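Local coordinates for protein inorganic pyrophosphatase (Anaplasma phagocytophilum, PDB 3LD3) that probably catalyses the magnesium-dependent hydrolysis of inorganic pyrophosphate to two phosphate ions, working as a homohexamer, at residues 105-110 and 129-134; 94-99 and 137-142; 63-68 and 161-166; 73-78 and 154-159; 115-120 and 170-175. One frame throughout, in Å; residues are numbered along the deposited sequence.

Interaction 1. Residues 105-110 and 129-134; sequences AVICVR and AVPATK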
# COMPACT_ATOMS: atom_id res chain seq x y z
N ALA A 105 -3.51 3.80 -17.83
CA ALA A 105 -4.96 3.84 -18.00
C ALA A 105 -5.41 5.18 -18.60
O ALA A 105 -4.78 6.19 -18.43
CB ALA A 105 -5.66 3.61 -16.69
N VAL A 106 -6.52 5.13 -19.30
CA VAL A 106 -7.11 6.29 -19.97
C VAL A 106 -8.36 6.66 -19.21
O VAL A 106 -9.16 5.79 -18.84
CB VAL A 106 -7.47 6.03 -21.42
CG1 VAL A 106 -7.83 7.36 -22.12
CG2 VAL A 106 -6.33 5.31 -22.15
N ILE A 107 -8.56 7.95 -18.98
CA ILE A 107 -9.77 8.39 -18.28
C ILE A 107 -10.36 9.61 -18.98
O ILE A 107 -9.63 10.47 -19.46
CB ILE A 107 -9.49 8.66 -16.77
CG1 ILE A 107 -10.76 9.07 -16.00
CG2 ILE A 107 -8.37 9.72 -16.57
CD1 ILE A 107 -10.55 9.19 -14.50
N CYS A 108 -11.69 9.63 -19.06
CA CYS A 108 -12.48 10.71 -19.63
C CYS A 108 -12.76 11.75 -18.56
O CYS A 108 -13.33 11.46 -17.49
CB CYS A 108 -13.76 10.15 -20.26
SG CYS A 108 -14.73 11.42 -21.09
N VAL A 109 -12.35 12.99 -18.83
CA VAL A 109 -12.38 14.04 -17.83
C VAL A 109 -12.96 15.34 -18.38
O VAL A 109 -13.02 15.55 -19.59
CB VAL A 109 -10.96 14.33 -17.26
CG1 VAL A 109 -10.28 12.97 -16.79
CG2 VAL A 109 -10.06 15.02 -18.34
N ARG A 110 -13.39 16.18 -17.44
CA ARG A 110 -13.93 17.49 -17.74
C ARG A 110 -12.94 18.52 -17.22
O ARG A 110 -12.70 18.55 -16.02
CB ARG A 110 -15.20 17.75 -16.94
CG ARG A 110 -16.40 17.04 -17.32
CD ARG A 110 -17.59 17.77 -16.65
NE ARG A 110 -17.73 17.51 -15.21
CZ ARG A 110 -17.58 18.42 -14.25
NH1 ARG A 110 -17.17 19.62 -14.51
NH2 ARG A 110 -17.82 18.10 -13.00
N ALA A 129 -8.53 18.97 -14.11
CA ALA A 129 -9.77 18.31 -14.52
C ALA A 129 -10.31 17.38 -13.42
O ALA A 129 -9.58 16.98 -12.49
CB ALA A 129 -9.55 17.52 -15.84
N VAL A 130 -11.59 17.04 -13.55
CA VAL A 130 -12.23 16.05 -12.69
C VAL A 130 -12.81 14.98 -13.62
O VAL A 130 -12.97 15.23 -14.82
CB VAL A 130 -13.30 16.65 -11.77
CG1 VAL A 130 -12.68 17.70 -10.77
CG2 VAL A 130 -14.44 17.31 -12.56
N PRO A 131 -13.12 13.79 -13.09
CA PRO A 131 -13.71 12.78 -13.97
C PRO A 131 -15.03 13.26 -14.58
O PRO A 131 -15.76 14.02 -13.95
CB PRO A 131 -13.96 11.61 -13.03
CG PRO A 131 -12.98 11.80 -11.93
CD PRO A 131 -12.93 13.27 -11.73
N ALA A 132 -15.29 12.84 -15.81
CA ALA A 132 -16.61 13.01 -16.42
C ALA A 132 -17.67 12.41 -15.50
O ALA A 132 -17.44 11.45 -14.79
CB ALA A 132 -16.65 12.36 -17.79
N THR A 133 -18.87 12.99 -15.54
CA THR A 133 -19.93 12.52 -14.64
C THR A 133 -20.29 11.02 -14.84
O THR A 133 -20.66 10.38 -13.87
CB THR A 133 -21.17 13.45 -14.69
OG1 THR A 133 -21.58 13.60 -16.05
CG2 THR A 133 -20.83 14.84 -14.08
N LYS A 134 -20.14 10.46 -16.02
CA LYS A 134 -20.42 9.02 -16.22
C LYS A 134 -19.38 8.15 -15.54
O LYS A 134 -19.59 6.96 -15.30
CB LYS A 134 -20.49 8.69 -17.72
CG LYS A 134 -19.16 9.00 -18.47
CD LYS A 134 -19.29 8.99 -19.98
CE LYS A 134 -17.99 9.52 -20.61
NZ LYS A 134 -17.47 8.56 -21.62
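Arg110 and Val130 pair across the two strands as an antiparallel hydrogen-bonded pair, each supplying both a donor and an acceptor. Arg110 N reaches Val130 O at 2.8 Å, while Val130 N returns a longer bond of 3.1 Å to Arg110 O. That second carbonyl also receives a close CA-H from Ala129. Beyond the non-hydrogen-bonded pair Val109-Pro131, Ala132 N gives Cys108 O a straight bond of 2.9 Å. The guanidinium of Arg110 finds its acceptor outside the pair, NH1 bonding to Ile142 O, and Val130 CG2 lies over one of its faces, 3.5 Å from NH2. Elsewhere the contact is apolar: Val109 CG2 meets Ala129 CB at 3.6 Å, and Cys108 SG touches both Ala132 CB and Lys134 CE. With the strand directions 125° apart, this is the strongly twisted open end of the beta hairpin 106-119/122-131, part of the curled beta sheet at the core of the pyrophosphatase fold.

Interaction 2. Residues 94-99 and 137-142; sequences LVLARF and QYYGNI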
# COMPACT_ATOMS: atom_id res chain seq x y z
N LEU A 94 -3.74 17.54 -14.84
CA LEU A 94 -3.91 17.06 -13.49
C LEU A 94 -5.36 16.61 -13.33
O LEU A 94 -6.31 17.40 -13.46
CB LEU A 94 -3.61 18.17 -12.48
CG LEU A 94 -2.14 18.64 -12.44
CD1 LEU A 94 -2.04 20.16 -12.05
CD2 LEU A 94 -1.36 17.76 -11.54
N VAL A 95 -5.55 15.33 -13.06
CA VAL A 95 -6.90 14.76 -12.89
C VAL A 95 -7.15 14.43 -11.42
O VAL A 95 -6.59 13.49 -10.87
CB VAL A 95 -7.10 13.49 -13.78
CG1 VAL A 95 -8.53 12.95 -13.60
CG2 VAL A 95 -6.82 13.78 -15.21
N LEU A 96 -7.96 15.23 -10.75
CA LEU A 96 -8.34 14.99 -9.38
C LEU A 96 -9.35 13.87 -9.39
O LEU A 96 -10.28 13.90 -10.19
CB LEU A 96 -8.95 16.26 -8.76
CG LEU A 96 -9.46 16.10 -7.32
CD1 LEU A 96 -8.39 15.69 -6.32
CD2 LEU A 96 -10.16 17.44 -6.95
N ALA A 97 -9.17 12.85 -8.55
CA ALA A 97 -10.13 11.73 -8.42
C ALA A 97 -10.16 11.21 -7.00
O ALA A 97 -9.30 11.56 -6.18
CB ALA A 97 -9.80 10.59 -9.41
N ARG A 98 -11.14 10.36 -6.69
CA ARG A 98 -11.30 9.85 -5.33
C ARG A 98 -10.24 8.82 -4.98
O ARG A 98 -9.91 8.63 -3.80
CB ARG A 98 -12.70 9.28 -5.11
CG ARG A 98 -13.79 10.31 -5.08
CD ARG A 98 -15.13 9.74 -4.58
NE ARG A 98 -15.68 8.69 -5.45
CZ ARG A 98 -15.89 7.42 -5.10
NH1 ARG A 98 -15.55 6.98 -3.89
NH2 ARG A 98 -16.42 6.60 -5.97
N PHE A 99 -9.70 8.16 -6.00
CA PHE A 99 -8.65 7.16 -5.84
C PHE A 99 -7.62 7.32 -6.93
O PHE A 99 -7.92 7.90 -7.93
CB PHE A 99 -9.23 5.75 -5.88
CG PHE A 99 -10.17 5.48 -4.78
CD1 PHE A 99 -9.69 5.26 -3.50
CD2 PHE A 99 -11.54 5.51 -4.99
CE1 PHE A 99 -10.56 5.06 -2.44
CE2 PHE A 99 -12.42 5.28 -3.92
CZ PHE A 99 -11.91 5.08 -2.65
N GLN A 137 -19.91 10.69 -10.30
CA GLN A 137 -20.77 11.87 -10.06
C GLN A 137 -20.31 12.71 -8.87
O GLN A 137 -20.84 13.80 -8.63
CB GLN A 137 -22.21 11.48 -9.84
CG GLN A 137 -22.87 10.88 -11.05
CD GLN A 137 -24.38 10.91 -10.93
OE1 GLN A 137 -24.93 11.30 -9.90
NE2 GLN A 137 -25.06 10.53 -11.99
N TYR A 138 -19.34 12.22 -8.11
CA TYR A 138 -18.83 12.96 -6.94
C TYR A 138 -18.49 14.43 -7.22
O TYR A 138 -18.78 15.31 -6.38
CB TYR A 138 -17.59 12.27 -6.39
CG TYR A 138 -17.11 12.80 -5.06
CD1 TYR A 138 -17.66 12.32 -3.88
CD2 TYR A 138 -16.07 13.73 -4.98
CE1 TYR A 138 -17.21 12.79 -2.62
CE2 TYR A 138 -15.63 14.21 -3.73
CZ TYR A 138 -16.19 13.72 -2.57
OH TYR A 138 -15.77 14.16 -1.31
N TYR A 139 -17.88 14.71 -8.38
CA TYR A 139 -17.40 16.06 -8.70
C TYR A 139 -18.38 16.83 -9.56
O TYR A 139 -18.00 17.80 -10.20
CB TYR A 139 -16.06 15.98 -9.41
CG TYR A 139 -14.99 15.28 -8.58
CD1 TYR A 139 -14.22 15.98 -7.66
CD2 TYR A 139 -14.76 13.93 -8.70
CE1 TYR A 139 -13.26 15.34 -6.90
CE2 TYR A 139 -13.79 13.28 -7.93
CZ TYR A 139 -13.05 13.99 -7.05
OH TYR A 139 -12.09 13.37 -6.27
N GLY A 140 -19.64 16.41 -9.56
CA GLY A 140 -20.67 17.06 -10.38
C GLY A 140 -20.85 18.54 -10.20
O GLY A 140 -21.22 19.23 -11.15
N ASN A 141 -20.65 19.03 -8.99
CA ASN A 141 -20.80 20.45 -8.70
C ASN A 141 -19.48 21.19 -8.75
O ASN A 141 -19.42 22.37 -8.38
CB ASN A 141 -21.52 20.67 -7.35
CG ASN A 141 -23.00 20.31 -7.40
OD1 ASN A 141 -23.64 20.46 -8.44
ND2 ASN A 141 -23.56 19.89 -6.27
N ILE A 142 -18.40 20.53 -9.18
CA ILE A 142 -17.12 21.18 -9.42
C ILE A 142 -17.07 21.57 -10.88
O ILE A 142 -16.91 20.71 -11.75
CB ILE A 142 -15.91 20.28 -9.07
CG1 ILE A 142 -15.97 19.86 -7.61
CG2 ILE A 142 -14.62 21.02 -9.36
CD1 ILE A 142 -15.94 21.04 -6.60
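Two consecutive tyrosines in the loop that follows the hairpin strand 122-131 grip the chain just after strand 92-95, where Leu96 and Arg98 receive them. Tyr138 and Arg98 meet through a CH-pi contact: Arg98 CD sits 3.9 Å from the centroid of the Tyr138 ring, over its face but displaced toward the rim. A bend at chi3 (-63°) turns the arginine beyond CD, so that its NE forms a salt bridge with Asp136, whose carboxylate also accepts a bond from Tyr138 N; one acid thus steadies both partners. Tyr139 enters between Leu96 and Arg98. Leu96 crosses it at about a right angle, CD2 lying 3.7 Å from Tyr139 CE1, and Leu96 O stands over one ring face, buried with no hydrogen-bonding partner. The phenol oxygen lies against the backbone, Tyr139 OH being 3.0 Å from Ala97 C, and the angle to Arg98 N is too poor for a hydrogen bond. Tyr139 also begins a type I turn closed by Ile142 N on Tyr139 O. Val130 and Pro131 of strand 122-131 pack on Tyr139, Phe152 of helix 150-162 touches Leu96, and Arg98 NH2 bonds to Leu67 O of a neighbouring subunit.

Interaction 3. Residues 63-68 and 161-166; sequences VDRFLP and SFYKKL. With PO4 (phosphate ion), chain C.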
# COMPACT_ATOMS: atom_id res chain seq x y z
N VAL A 63 10.54 5.37 -17.09
CA VAL A 63 10.85 6.18 -15.97
C VAL A 63 11.69 7.36 -16.49
O VAL A 63 12.86 7.18 -16.84
CB VAL A 63 11.67 5.40 -14.92
CG1 VAL A 63 11.98 6.29 -13.72
CG2 VAL A 63 10.87 4.12 -14.47
N ASP A 64 11.13 8.56 -16.44
CA ASP A 64 11.88 9.75 -16.81
C ASP A 64 12.88 10.06 -15.70
O ASP A 64 14.07 10.25 -15.96
CB ASP A 64 10.98 10.94 -17.03
CG ASP A 64 11.78 12.20 -17.32
OD1 ASP A 64 12.52 12.23 -18.32
OD2 ASP A 64 11.72 13.13 -16.49
N ARG A 65 12.38 10.12 -14.48
CA ARG A 65 13.23 10.31 -13.31
C ARG A 65 12.52 9.95 -12.02
O ARG A 65 11.29 9.78 -12.01
CB ARG A 65 13.65 11.79 -13.23
CG ARG A 65 12.58 12.76 -12.84
CD ARG A 65 13.05 14.21 -13.03
NE ARG A 65 12.06 15.24 -12.69
CZ ARG A 65 11.09 15.69 -13.47
NH1 ARG A 65 10.86 15.15 -14.66
NH2 ARG A 65 10.28 16.66 -13.04
N PHE A 66 13.28 9.84 -10.95
CA PHE A 66 12.72 9.93 -9.63
C PHE A 66 12.84 11.40 -9.20
O PHE A 66 13.91 12.02 -9.39
CB PHE A 66 13.48 9.00 -8.68
CG PHE A 66 13.41 7.52 -9.06
CD1 PHE A 66 12.58 6.63 -8.37
CD2 PHE A 66 14.17 7.01 -10.10
CE1 PHE A 66 12.52 5.30 -8.73
CE2 PHE A 66 14.11 5.69 -10.46
CZ PHE A 66 13.26 4.82 -9.76
N LEU A 67 11.79 11.99 -8.67
CA LEU A 67 11.89 13.40 -8.28
C LEU A 67 12.95 13.51 -7.20
O LEU A 67 12.98 12.72 -6.27
CB LEU A 67 10.56 13.95 -7.74
CG LEU A 67 9.29 13.88 -8.57
CD1 LEU A 67 8.12 14.61 -7.88
CD2 LEU A 67 9.59 14.46 -9.96
N PRO A 68 13.86 14.50 -7.31
CA PRO A 68 14.88 14.62 -6.30
C PRO A 68 14.37 15.25 -5.01
O PRO A 68 14.96 15.01 -3.95
CB PRO A 68 15.96 15.48 -6.97
CG PRO A 68 15.40 16.05 -8.09
CD PRO A 68 14.16 15.28 -8.51
N SER A 161 5.94 25.14 -8.24
CA SER A 161 6.91 26.17 -7.85
C SER A 161 8.21 25.58 -7.30
O SER A 161 9.28 26.19 -7.47
CB SER A 161 6.31 27.14 -6.81
OG SER A 161 5.35 28.00 -7.38
N PHE A 162 8.14 24.40 -6.66
CA PHE A 162 9.26 23.92 -5.85
C PHE A 162 9.80 22.54 -6.19
O PHE A 162 10.93 22.19 -5.80
CB PHE A 162 8.93 24.03 -4.35
CG PHE A 162 8.64 25.44 -3.90
CD1 PHE A 162 9.62 26.43 -4.02
CD2 PHE A 162 7.41 25.80 -3.38
CE1 PHE A 162 9.34 27.73 -3.65
CE2 PHE A 162 7.12 27.10 -3.00
CZ PHE A 162 8.09 28.07 -3.14
N TYR A 163 9.04 21.74 -6.93
CA TYR A 163 9.46 20.36 -7.18
C TYR A 163 10.72 20.19 -8.01
O TYR A 163 11.36 19.14 -7.93
CB TYR A 163 8.34 19.49 -7.75
CG TYR A 163 8.06 19.55 -9.23
CD1 TYR A 163 7.98 18.39 -9.99
CD2 TYR A 163 7.87 20.76 -9.88
CE1 TYR A 163 7.64 18.44 -11.35
CE2 TYR A 163 7.56 20.82 -11.23
CZ TYR A 163 7.43 19.64 -11.95
OH TYR A 163 7.07 19.71 -13.29
N LYS A 164 11.05 21.22 -8.79
CA LYS A 164 12.24 21.21 -9.63
C LYS A 164 13.40 22.04 -9.05
O LYS A 164 14.43 22.18 -9.71
CB LYS A 164 11.91 21.76 -11.03
CG LYS A 164 11.24 20.75 -11.95
CD LYS A 164 10.69 21.44 -13.21
CE LYS A 164 10.33 20.43 -14.28
NZ LYS A 164 9.71 21.06 -15.47
N LYS A 165 13.28 22.51 -7.81
CA LYS A 165 14.30 23.39 -7.23
C LYS A 165 15.68 22.76 -7.14
O LYS A 165 16.68 23.49 -7.09
CB LYS A 165 13.87 23.88 -5.85
CG LYS A 165 12.90 25.02 -5.87
CD LYS A 165 13.57 26.36 -6.21
CE LYS A 165 12.53 27.38 -6.52
NZ LYS A 165 13.10 28.74 -6.80
N LEU A 166 15.75 21.43 -7.04
CA LEU A 166 17.05 20.76 -6.93
C LEU A 166 17.66 20.38 -8.28
O LEU A 166 18.75 19.80 -8.33
CB LEU A 166 16.94 19.53 -6.02
CG LEU A 166 16.50 19.89 -4.60
CD1 LEU A 166 16.42 18.64 -3.69
CD2 LEU A 166 17.44 20.93 -3.97
P PO4 C . 8.12 17.78 -16.42
O1 PO4 C . 8.43 19.16 -16.93
O2 PO4 C . 9.29 16.84 -16.66
O3 PO4 C . 7.87 17.81 -14.93
O4 PO4 C . 6.87 17.28 -17.13
O HOH W 1 11.51 17.36 -10.43
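Arg65 and Tyr163 come together round a phosphate ion, probably taken up from the crystallisation liquor, and the polar contacts largely converge on it. Tyr163 OH gives PO4 O3 a bond of 2.6 Å, and Arg65 NH2 reaches the same oxygen with a longer but almost perfectly straight one. Arg65 NH1 bonds to PO4 O2 at 3.1 Å, and the extended chain of Lys164 brings NZ to 2.7 Å from PO4 O1. Arg65 and Lys164 thus bring positive charge to the anion, with Tyr163 adding a neutral donor, as expected of a pocket for pyrophosphate; Arg65 and Tyr163 are predicted substrate ligands. Salt bridges set the guanidinium: Asp64 OD2 lies in its plane, 2.9 Å from NH1, and Glu167 pairs with NE. A water adds a further link, accepting from Arg65 NH2 and donating to Tyr163 O. Among the apolar and edge contacts, Tyr163 CE1 meets the guanidinium edge 3.6 Å from Arg65 NH2, the two planes being 43° apart. Leu67 CD2 approaches the tyrosine's ring edge, 4.2 Å from CD1, and Pro68 CB packs against Leu166 CB at 4.3 Å. The strand segment 63-66 bulges where Asp64 and Arg65 both face Lys51 of strand 50-54, while Tyr163 stands near the C-terminal end of helix 150-162 and stacks on Phe159, and the chain runs on to strand 172-179.

Interaction 4. Residues 73-78 and 154-159; sequences YPCNYG and DSISHF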
# COMPACT_ATOMS: atom_id res chain seq x y z
N TYR A 73 2.98 14.02 -6.78
CA TYR A 73 1.92 14.64 -7.62
C TYR A 73 0.60 14.69 -6.86
O TYR A 73 0.09 13.66 -6.42
CB TYR A 73 1.80 13.88 -8.94
CG TYR A 73 2.88 14.28 -9.92
CD1 TYR A 73 2.62 15.25 -10.90
CD2 TYR A 73 4.16 13.73 -9.85
CE1 TYR A 73 3.62 15.65 -11.81
CE2 TYR A 73 5.18 14.13 -10.73
CZ TYR A 73 4.87 15.09 -11.71
OH TYR A 73 5.88 15.45 -12.57
N PRO A 74 0.00 15.89 -6.71
CA PRO A 74 -1.21 16.00 -5.89
C PRO A 74 -2.52 15.55 -6.56
O PRO A 74 -3.59 15.51 -5.92
CB PRO A 74 -1.25 17.49 -5.55
CG PRO A 74 -0.58 18.17 -6.67
CD PRO A 74 0.56 17.21 -7.05
N CYS A 75 -2.44 15.24 -7.85
CA CYS A 75 -3.54 14.67 -8.62
C CYS A 75 -2.89 13.60 -9.49
O CYS A 75 -1.67 13.56 -9.62
CB CYS A 75 -4.21 15.70 -9.54
SG CYS A 75 -4.78 17.16 -8.77
N ASN A 76 -3.71 12.75 -10.10
CA ASN A 76 -3.24 11.96 -11.20
C ASN A 76 -2.74 12.91 -12.28
O ASN A 76 -3.27 14.03 -12.43
CB ASN A 76 -4.37 11.09 -11.74
CG ASN A 76 -4.95 10.22 -10.68
OD1 ASN A 76 -4.31 9.25 -10.25
ND2 ASN A 76 -6.14 10.56 -10.20
N TYR A 77 -1.69 12.52 -12.97
CA TYR A 77 -1.07 13.36 -13.98
C TYR A 77 -0.84 12.63 -15.28
O TYR A 77 -0.30 11.53 -15.32
CB TYR A 77 0.24 13.89 -13.43
CG TYR A 77 0.99 14.84 -14.32
CD1 TYR A 77 0.60 16.17 -14.40
CD2 TYR A 77 2.11 14.43 -15.02
CE1 TYR A 77 1.32 17.07 -15.18
CE2 TYR A 77 2.82 15.32 -15.82
CZ TYR A 77 2.42 16.64 -15.88
OH TYR A 77 3.12 17.53 -16.67
N GLY A 78 -1.24 13.25 -16.38
CA GLY A 78 -0.99 12.69 -17.67
C GLY A 78 -1.21 13.69 -18.77
O GLY A 78 -1.07 14.91 -18.55
N ASP A 154 -3.65 25.99 -3.95
CA ASP A 154 -2.35 26.49 -3.54
C ASP A 154 -1.30 25.36 -3.44
O ASP A 154 -0.14 25.60 -3.74
CB ASP A 154 -2.46 27.24 -2.21
CG ASP A 154 -3.18 28.59 -2.35
OD1 ASP A 154 -3.43 29.09 -3.48
OD2 ASP A 154 -3.51 29.16 -1.29
N SER A 155 -1.69 24.16 -3.01
CA SER A 155 -0.76 23.01 -3.01
C SER A 155 -0.28 22.69 -4.43
O SER A 155 0.89 22.33 -4.63
CB SER A 155 -1.37 21.74 -2.34
OG SER A 155 -2.20 20.99 -3.23
N ILE A 156 -1.17 22.82 -5.41
CA ILE A 156 -0.76 22.58 -6.80
C ILE A 156 0.24 23.63 -7.25
O ILE A 156 1.28 23.28 -7.83
CB ILE A 156 -1.96 22.52 -7.76
CG1 ILE A 156 -2.85 21.33 -7.38
CG2 ILE A 156 -1.50 22.44 -9.19
CD1 ILE A 156 -4.19 21.32 -8.19
N SER A 157 -0.06 24.92 -7.01
CA SER A 157 0.87 26.01 -7.35
C SER A 157 2.22 25.79 -6.66
O SER A 157 3.28 25.95 -7.27
CB SER A 157 0.30 27.37 -6.95
OG SER A 157 -0.93 27.69 -7.59
N HIS A 158 2.16 25.44 -5.38
CA HIS A 158 3.36 25.18 -4.58
C HIS A 158 4.19 24.02 -5.18
O HIS A 158 5.43 24.09 -5.31
CB HIS A 158 2.92 24.93 -3.13
CG HIS A 158 4.03 24.60 -2.19
ND1 HIS A 158 4.61 23.35 -2.16
CD2 HIS A 158 4.67 25.34 -1.26
CE1 HIS A 158 5.56 23.33 -1.24
NE2 HIS A 158 5.63 24.55 -0.70
N PHE A 159 3.51 22.93 -5.55
CA PHE A 159 4.17 21.79 -6.15
C PHE A 159 5.01 22.20 -7.38
O PHE A 159 6.17 21.85 -7.49
CB PHE A 159 3.16 20.68 -6.50
CG PHE A 159 3.77 19.48 -7.18
CD1 PHE A 159 4.36 18.47 -6.44
CD2 PHE A 159 3.81 19.40 -8.57
CE1 PHE A 159 4.98 17.36 -7.08
CE2 PHE A 159 4.42 18.31 -9.21
CZ PHE A 159 4.99 17.29 -8.46
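Phe159 turns its ring edge onto the face of Tyr73, CZ standing 3.7 Å above the plane and over the ring centre. The centroids are 4.8 Å apart and the planes meet at 54°, an edge-to-face pair tilted well away from perpendicular. Tyr73 reaches it although its CB points away from the helix: placing CG anti to the carbonyl carbon (chi1 -80°) brings the ring back so that its face meets the edge of the phenylalanine. The face of Phe159 is used as well, for Pro74 CD makes a CH-pi contact 4.1 Å from its centroid, close to the normal though offset toward the rim. Consecutive residues of the loop thus engage an edge and a face of one aromatic ring. This seats the loop leading into strand 76-79 on helix 150-162, beside the active site: Tyr73 lies near Lys51 and the bound phosphate, and Tyr77, a predicted substrate ligand, has Tyr73 CE1 over its ring. One helical turn before Phe159, Ile156 meets the neighbouring ring carbon of the proline, CG1 lying 4.0 Å from Pro74 CG as the two side chains pass at a slant. Its CD1 runs on to Cys75 SG at 4.2 Å.

Interaction 5. Residues 115-120 and 170-175; sequences LMMNDE and KFVSVG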
# COMPACT_ATOMS: atom_id res chain seq x y z
N LEU A 115 -3.67 26.16 -14.75
CA LEU A 115 -2.68 26.93 -14.04
C LEU A 115 -1.63 27.31 -15.06
O LEU A 115 -0.95 26.45 -15.63
CB LEU A 115 -2.05 26.12 -12.90
CG LEU A 115 -1.04 26.83 -12.02
CD1 LEU A 115 -1.63 28.10 -11.38
CD2 LEU A 115 -0.50 25.82 -10.95
N MET A 116 -1.49 28.62 -15.30
CA MET A 116 -0.46 29.08 -16.21
C MET A 116 0.91 29.08 -15.54
O MET A 116 1.06 29.44 -14.37
CB MET A 116 -0.78 30.50 -16.72
CG MET A 116 -2.16 30.69 -17.29
SD MET A 116 -2.68 29.47 -18.52
CE MET A 116 -1.53 29.70 -19.88
N MET A 117 1.92 28.68 -16.29
CA MET A 117 3.27 28.71 -15.81
C MET A 117 4.21 28.65 -16.98
O MET A 117 3.86 28.14 -18.05
CB MET A 117 3.54 27.53 -14.85
CG MET A 117 3.54 26.19 -15.50
SD MET A 117 3.59 24.87 -14.23
CE MET A 117 2.08 25.19 -13.35
N ASN A 118 5.39 29.22 -16.76
CA ASN A 118 6.49 29.19 -17.71
C ASN A 118 7.64 28.44 -17.07
O ASN A 118 7.95 28.65 -15.90
CB ASN A 118 6.95 30.61 -18.04
CG ASN A 118 5.91 31.39 -18.79
OD1 ASN A 118 5.77 32.60 -18.58
ND2 ASN A 118 5.17 30.72 -19.67
N ASP A 119 8.28 27.57 -17.84
CA ASP A 119 9.43 26.81 -17.34
C ASP A 119 10.54 26.71 -18.38
O ASP A 119 10.55 27.49 -19.35
CB ASP A 119 8.97 25.44 -16.82
CG ASP A 119 8.46 24.52 -17.92
OD1 ASP A 119 8.07 23.39 -17.58
OD2 ASP A 119 8.48 24.90 -19.10
N GLU A 120 11.48 25.79 -18.18
CA GLU A 120 12.62 25.61 -19.08
C GLU A 120 12.20 25.19 -20.51
O GLU A 120 12.96 25.37 -21.46
CB GLU A 120 13.65 24.63 -18.50
CG GLU A 120 13.21 23.15 -18.42
CD GLU A 120 12.32 22.81 -17.20
OE1 GLU A 120 12.04 23.68 -16.34
OE2 GLU A 120 11.90 21.64 -17.11
N LYS A 170 16.61 23.51 -14.60
CA LYS A 170 15.18 23.67 -14.71
C LYS A 170 14.75 24.85 -13.85
O LYS A 170 15.46 25.29 -12.96
CB LYS A 170 14.49 22.39 -14.26
CG LYS A 170 14.89 21.18 -15.11
CD LYS A 170 14.18 19.94 -14.66
CE LYS A 170 14.80 18.69 -15.25
NZ LYS A 170 13.91 17.50 -15.08
N PHE A 171 13.58 25.40 -14.15
CA PHE A 171 12.99 26.46 -13.35
C PHE A 171 11.53 26.53 -13.73
O PHE A 171 11.17 26.17 -14.85
CB PHE A 171 13.66 27.82 -13.61
CG PHE A 171 13.47 28.32 -15.00
CD1 PHE A 171 12.36 29.10 -15.32
CD2 PHE A 171 14.38 27.99 -16.00
CE1 PHE A 171 12.15 29.55 -16.61
CE2 PHE A 171 14.19 28.44 -17.30
CZ PHE A 171 13.07 29.23 -17.60
N VAL A 172 10.72 26.99 -12.79
CA VAL A 172 9.31 27.20 -13.01
C VAL A 172 8.88 28.53 -12.40
O VAL A 172 9.14 28.83 -11.24
CB VAL A 172 8.48 26.09 -12.40
CG1 VAL A 172 7.00 26.27 -12.79
CG2 VAL A 172 9.00 24.71 -12.86
N SER A 173 8.24 29.35 -13.21
CA SER A 173 7.62 30.57 -12.70
C SER A 173 6.12 30.38 -12.88
O SER A 173 5.61 30.34 -14.00
CB SER A 173 8.15 31.81 -13.42
OG SER A 173 7.45 32.97 -13.00
N VAL A 174 5.44 30.21 -11.75
CA VAL A 174 4.02 29.89 -11.75
C VAL A 174 3.22 31.17 -11.75
O VAL A 174 3.52 32.07 -10.96
CB VAL A 174 3.66 29.01 -10.53
CG1 VAL A 174 2.12 28.77 -10.47
CG2 VAL A 174 4.40 27.67 -10.62
N GLY A 175 2.22 31.22 -12.65
CA GLY A 175 1.29 32.34 -12.80
C GLY A 175 -0.02 32.14 -12.07
O GLY A 175 -0.06 31.62 -10.96
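Strand 115-119 runs antiparallel to strand 172-175, their axes 4.5 Å apart at closest approach and their directions differing by 158°. Asn118 and Ser173 form the central hydrogen-bonded pair, with Ser173 N to Asn118 O at 2.8 Å and Asn118 N to Ser173 O at 3.0 Å; Gly175 N to Met116 O adds a third bond. Past the strand end a side chain supplements the backbone. Glu120, bent at chi2 (-81°), folds back so that OE1 accepts Phe171 N at 3.2 Å, met from above the carboxylate plane, while the bond from Glu120 N to Phe171 O is weak. Glu120 OE2 serves a different partner, the ammonium of Lys164. The aliphatic part of Lys170 slants across this carboxylate, CB 3.5 Å from OE1, and its NZ goes to Glu167. Phe171 lays a ring face over the Asp119-Glu120 peptide, with Glu120 N 3.8 Å above its plane. Along the face that carries Met117 and Val174, Met117 SD touches Val172 CG1 at 4.0 Å and Leu115 CD1 meets Val174 CG1 at 3.9 Å. Helix 150-162 covers this side, Phe160 on Met117 and Ser161 on Val174, while strand 122-131 pairs with the other edge of strand 106-119.

In the fold
Strand 106-119 is common to interactions 1 and 5, whose centres lie about 25 Å apart on opposite sides of the chain's centre. Interaction 2 adjoins interaction 1 through backbone contacts, Ala129 N lying 2.8 Å from Leu94 O, and interaction 4 through Val95 N and Asn76 O, 2.7 Å apart. Helix 150-162 carries both interactions 3 and 4, whose centres are about 13 Å apart; Tyr73 OH comes within 3.7 Å of Tyr163 CE1. The phosphate pocket of interaction 3 is joined to interaction 5 by the salt bridge from Lys164 NZ to Glu120 OE2, 2.8 Å, whereas interaction 1 lies about 26 Å from interaction 3 between centres.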